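Local coordinates for leucyl aminopeptidase (PDB 5NTD) that cleaves amino-terminal residues, leucine typically among them, from peptides as a manganese-bound M17 metallo-aminopeptidase that is inhibited by bestatin, at the interface of chains A and B and the interface of chains A and C. Sequence-based numbering; all coordinates share one arbitrary frame. Chains: chain A/B/C, leucyl aminopeptidase.

Contact 1 and contact 2 lie about 41 Å apart, measured between the centres of their C-alpha atoms, and share no residue; chain A takes part in both. In contact 1 its catalytic-domain strands 293-294 and 334-344 and a loop receive a loop of chain B, across an interface that is not an exact two-fold. Contact 2 joins the N-terminal domains of chains A and C, with strand 83-89 used on both sides, across a two-fold interface that repeats it with the chains exchanged. Two distinct interface types are consistent with the hexamer typical of M17 aminopeptidases and with the six copies of the deposited assembly.

Contact 1: the interface of chains A and B. Residues chain A 217-218, 293, 343; chain B 352, 354-355.
B:Arg352 reaches from a loop of chain B into the corner formed by A:Tyr293 and A:Pro217 and ends on the carboxylate of A:Glu343. Its CB lies 3.8 Å from CZ of A:Tyr293, near the phenol end of the ring. CG continues past CE2, and CD of B:Arg352 sits over the A:Tyr293 ring face, 3.7 Å from its centroid and offset toward the rim, a CH-pi contact. The same CD meets A:Pro217 CB at 3.6 Å, and that proline carbon also lies over one face of the guanidinium. The chain is extended from CG to NE (chi2 174°), which carries the charged group beyond the ring. There B:Arg352 forms a side-on, bidentate salt bridge across the interface: NE donates to A:Glu343 OE2 at 2.8 Å and NH1 to OE1 at 2.9 Å. Both bonds are nearly straight, 174° at the hydrogen, and reach the oxygens on their syn sides, tilted from the carboxylate plane. NH2 turns back to B:Asp355 OD1 at 3.2 Å, a same-chain salt bridge, while the backbone N of B:Arg352 donates to OD2 from above that carboxylate. B:Asp355 probably braces the arginine and would add to the charge balance around it; its OD1 also lies 3.2 Å from A:Asn218 N. B:Asp354 OD2 lies in plane at the ring edge, 3.4 Å from A:Tyr293 CE1. The patch ties a chain B loop to the catalytic domain of chain A and probably contributes to hexamer cohesion.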
loop_
_atom_site.group_PDB
_atom_site.type_symbol
_atom_site.label_atom_id
_atom_site.label_comp_id
_atom_site.label_asym_id
_atom_site.label_seq_id
_atom_site.Cartn_x
_atom_site.Cartn_y
_atom_site.Cartn_z
ATOM N N PRO A 217 -6.739 -15.865 -23.047
ATOM C CA PRO A 217 -5.603 -16.730 -23.204
ATOM C C PRO A 217 -5.887 -18.224 -23.141
ATOM O O PRO A 217 -5.050 -19.004 -23.518
ATOM C CB PRO A 217 -4.681 -16.315 -22.054
ATOM C CG PRO A 217 -5.217 -15.043 -21.534
ATOM C CD PRO A 217 -6.670 -15.115 -21.794
ATOM N N ASN A 218 -7.054 -18.610 -22.645
ATOM C CA ASN A 218 -7.442 -20.030 -22.654
ATOM C C ASN A 218 -7.770 -20.497 -24.083
ATOM O O ASN A 218 -7.760 -21.677 -24.359
ATOM C CB ASN A 218 -8.561 -20.360 -21.659
ATOM C CG ASN A 218 -9.852 -19.650 -21.971
ATOM O OD1 ASN A 218 -10.023 -18.489 -21.641
ATOM N ND2 ASN A 218 -10.741 -20.326 -22.670
ATOM N N TYR A 293 -0.300 -14.055 -22.380
ATOM C CA TYR A 293 -0.708 -13.524 -21.054
ATOM C C TYR A 293 0.508 -13.154 -20.226
ATOM O O TYR A 293 1.481 -13.888 -20.171
ATOM C CB TYR A 293 -1.544 -14.553 -20.306
ATOM C CG TYR A 293 -2.301 -14.020 -19.124
ATOM C CD1 TYR A 293 -3.340 -13.115 -19.288
ATOM C CD2 TYR A 293 -2.003 -14.448 -17.843
ATOM C CE1 TYR A 293 -4.049 -12.642 -18.202
ATOM C CE2 TYR A 293 -2.708 -14.008 -16.756
ATOM C CZ TYR A 293 -3.760 -13.117 -16.948
ATOM O OH TYR A 293 -4.469 -12.677 -15.869
ATOM N N GLU A 343 3.972 -17.205 -22.845
ATOM C CA GLU A 343 3.191 -16.804 -21.692
ATOM C C GLU A 343 4.170 -16.546 -20.564
ATOM O O GLU A 343 5.020 -17.361 -20.284
ATOM C CB GLU A 343 2.146 -17.823 -21.247
ATOM C CG GLU A 343 1.416 -17.348 -19.988
ATOM C CD GLU A 343 0.197 -18.170 -19.601
ATOM O OE1 GLU A 343 0.078 -19.350 -20.021
ATOM O OE2 GLU A 343 -0.628 -17.635 -18.813
ATOM N N ARG B 352 -7.064 -17.949 -15.378
ATOM C CA ARG B 352 -6.520 -16.603 -15.406
ATOM C C ARG B 352 -7.535 -15.521 -15.205
ATOM O O ARG B 352 -8.709 -15.693 -15.425
ATOM C CB ARG B 352 -5.812 -16.334 -16.723
ATOM C CG ARG B 352 -4.761 -17.350 -17.104
ATOM C CD ARG B 352 -4.262 -17.027 -18.509
ATOM N NE ARG B 352 -3.347 -18.005 -19.077
ATOM C CZ ARG B 352 -3.713 -19.139 -19.682
ATOM N NH1 ARG B 352 -2.798 -19.916 -20.182
ATOM N NH2 ARG B 352 -5.005 -19.482 -19.794
ATOM N N ASP B 354 -8.908 -12.983 -16.897
ATOM C CA ASP B 354 -9.162 -12.789 -18.385
ATOM C C ASP B 354 -9.770 -14.026 -19.048
ATOM O O ASP B 354 -10.417 -13.915 -20.084
ATOM C CB ASP B 354 -7.900 -12.484 -19.229
ATOM C CG ASP B 354 -7.594 -11.015 -19.316
ATOM O OD1 ASP B 354 -8.455 -10.190 -18.930
ATOM O OD2 ASP B 354 -6.462 -10.680 -19.678
ATOM N N ASP B 355 -9.520 -15.196 -18.470
ATOM C CA ASP B 355 -10.028 -16.424 -19.031
ATOM C C ASP B 355 -11.581 -16.376 -19.047
ATOM O O ASP B 355 -12.205 -15.740 -18.227
ATOM C CB ASP B 355 -9.590 -17.651 -18.268
ATOM C CG ASP B 355 -8.210 -18.141 -18.652
ATOM O OD1 ASP B 355 -7.593 -17.645 -19.592
ATOM O OD2 ASP B 355 -7.729 -19.054 -17.973
#

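Contact 2: the interface of chains A and C. Residues chain A 45, 87, 101; chain C 73, 77, 84, 86.
A:Arg101 and C:Tyr84 meet across a two-fold interface between N-terminal domains of this M17 aminopeptidase, the NH2 end of the guanidinium over the rim of one ring face and NE and CZ over the hydroxyl end. The planes are 20° apart and A:Arg101 NH2 stands 3.9 Å from the C:Tyr84 ring centroid, a cation-pi contact. The two side chains approach from opposite directions, and CZ of A:Arg101 comes within 3.5 Å of CZ of C:Tyr84. The phenol oxygen OH of C:Tyr84 rests on the guanidinium face above NE of A:Arg101, at 3.0 Å. This is a face-on polar contact in which the in-plane N-H is not aimed at the oxygen. In A:Arg101, CG is anti to the backbone N (chi1 -176°), and a bend at chi2 (66°) lays the rest of the chain along the phenol.

Beside this pair, A:Leu87 inserts its two methyl groups in different directions. A:Leu87 CD1 packs 3.7 Å from C:Val86 CG1 and equally close to the aliphatic CG of C:Glu73, whose side chain it crosses at about a right angle. A:Leu87 CD2 stands over the centre of the C:Arg77 guanidinium, 4.0 Å from C:Arg77 CZ.

Farther out, C:Arg77 CB backs the opposite face of the C:Tyr84 ring, placing that ring between two arginine side chains. NE of C:Arg77 donates to C:Glu73 OE2 at 2.8 Å in a nearly straight bond, using the anti lone pair of that oxygen. This salt bridge within helix 69-77 probably restrains the guanidinium that A:Leu87 covers.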
loop_
_atom_site.group_PDB
_atom_site.type_symbol
_atom_site.label_atom_id
_atom_site.label_comp_id
_atom_site.label_asym_id
_atom_site.label_seq_id
_atom_site.Cartn_x
_atom_site.Cartn_y
_atom_site.Cartn_z
ATOM N N GLY A 45 -33.780 -1.872 -42.559
ATOM C CA GLY A 45 -34.577 -0.831 -41.878
ATOM C C GLY A 45 -33.755 0.163 -41.100
ATOM O O GLY A 45 -34.297 1.006 -40.383
ATOM N N LEU A 87 -37.349 8.416 -37.788
ATOM C CA LEU A 87 -38.087 7.439 -38.601
ATOM C C LEU A 87 -38.487 8.075 -39.918
ATOM O O LEU A 87 -38.911 9.208 -39.961
ATOM C CB LEU A 87 -39.335 6.928 -37.886
ATOM C CG LEU A 87 -39.115 5.989 -36.709
ATOM C CD1 LEU A 87 -40.490 5.656 -36.151
ATOM C CD2 LEU A 87 -38.370 4.711 -37.056
ATOM N N ARG A 101 -35.238 3.574 -39.999
ATOM C CA ARG A 101 -34.613 4.463 -39.016
ATOM C C ARG A 101 -33.364 4.986 -39.668
ATOM O O ARG A 101 -32.524 4.225 -40.115
ATOM C CB ARG A 101 -34.284 3.733 -37.694
ATOM C CG ARG A 101 -33.723 4.628 -36.588
ATOM C CD ARG A 101 -34.735 5.650 -36.100
ATOM N NE ARG A 101 -34.438 6.134 -34.750
ATOM C CZ ARG A 101 -35.183 6.979 -34.044
ATOM N NH1 ARG A 101 -36.284 7.504 -34.541
ATOM N NH2 ARG A 101 -34.814 7.306 -32.824
ATOM N N GLU C 73 -44.729 3.382 -33.156
ATOM C CA GLU C 73 -43.502 2.636 -33.556
ATOM C C GLU C 73 -42.408 2.768 -32.463
ATOM O O GLU C 73 -41.680 1.812 -32.186
ATOM C CB GLU C 73 -42.975 3.111 -34.896
ATOM C CG GLU C 73 -41.828 2.288 -35.470
ATOM C CD GLU C 73 -42.173 0.840 -35.754
ATOM O OE1 GLU C 73 -43.370 0.514 -35.730
ATOM O OE2 GLU C 73 -41.263 0.003 -35.969
ATOM N N ARG C 77 -40.276 -0.186 -30.570
ATOM C CA ARG C 77 -38.805 -0.225 -30.742
ATOM C C ARG C 77 -38.003 0.012 -29.456
ATOM O O ARG C 77 -36.857 -0.395 -29.353
ATOM C CB ARG C 77 -38.364 0.764 -31.841
ATOM C CG ARG C 77 -38.644 0.248 -33.245
ATOM C CD ARG C 77 -38.355 1.316 -34.281
ATOM N NE ARG C 77 -38.685 0.910 -35.654
ATOM C CZ ARG C 77 -37.818 0.775 -36.663
ATOM N NH1 ARG C 77 -38.272 0.375 -37.837
ATOM N NH2 ARG C 77 -36.519 1.024 -36.524
ATOM N N TYR C 84 -36.503 5.950 -26.553
ATOM C CA TYR C 84 -36.615 5.990 -28.020
ATOM C C TYR C 84 -37.400 7.216 -28.411
ATOM O O TYR C 84 -38.508 7.437 -27.953
ATOM C CB TYR C 84 -37.295 4.762 -28.579
ATOM C CG TYR C 84 -36.962 4.499 -30.037
ATOM C CD1 TYR C 84 -37.718 5.068 -31.080
ATOM C CD2 TYR C 84 -35.905 3.656 -30.386
ATOM C CE1 TYR C 84 -37.420 4.800 -32.419
ATOM C CE2 TYR C 84 -35.608 3.380 -31.719
ATOM C CZ TYR C 84 -36.378 3.943 -32.737
ATOM O OH TYR C 84 -36.035 3.685 -34.046
ATOM N N VAL C 86 -38.882 10.028 -31.332
ATOM C CA VAL C 86 -39.428 10.250 -32.701
ATOM C C VAL C 86 -39.926 11.678 -32.870
ATOM O O VAL C 86 -40.420 12.313 -31.921
ATOM C CB VAL C 86 -40.583 9.326 -33.069
ATOM C CG1 VAL C 86 -40.106 7.904 -33.186
ATOM C CG2 VAL C 86 -41.705 9.452 -32.059
#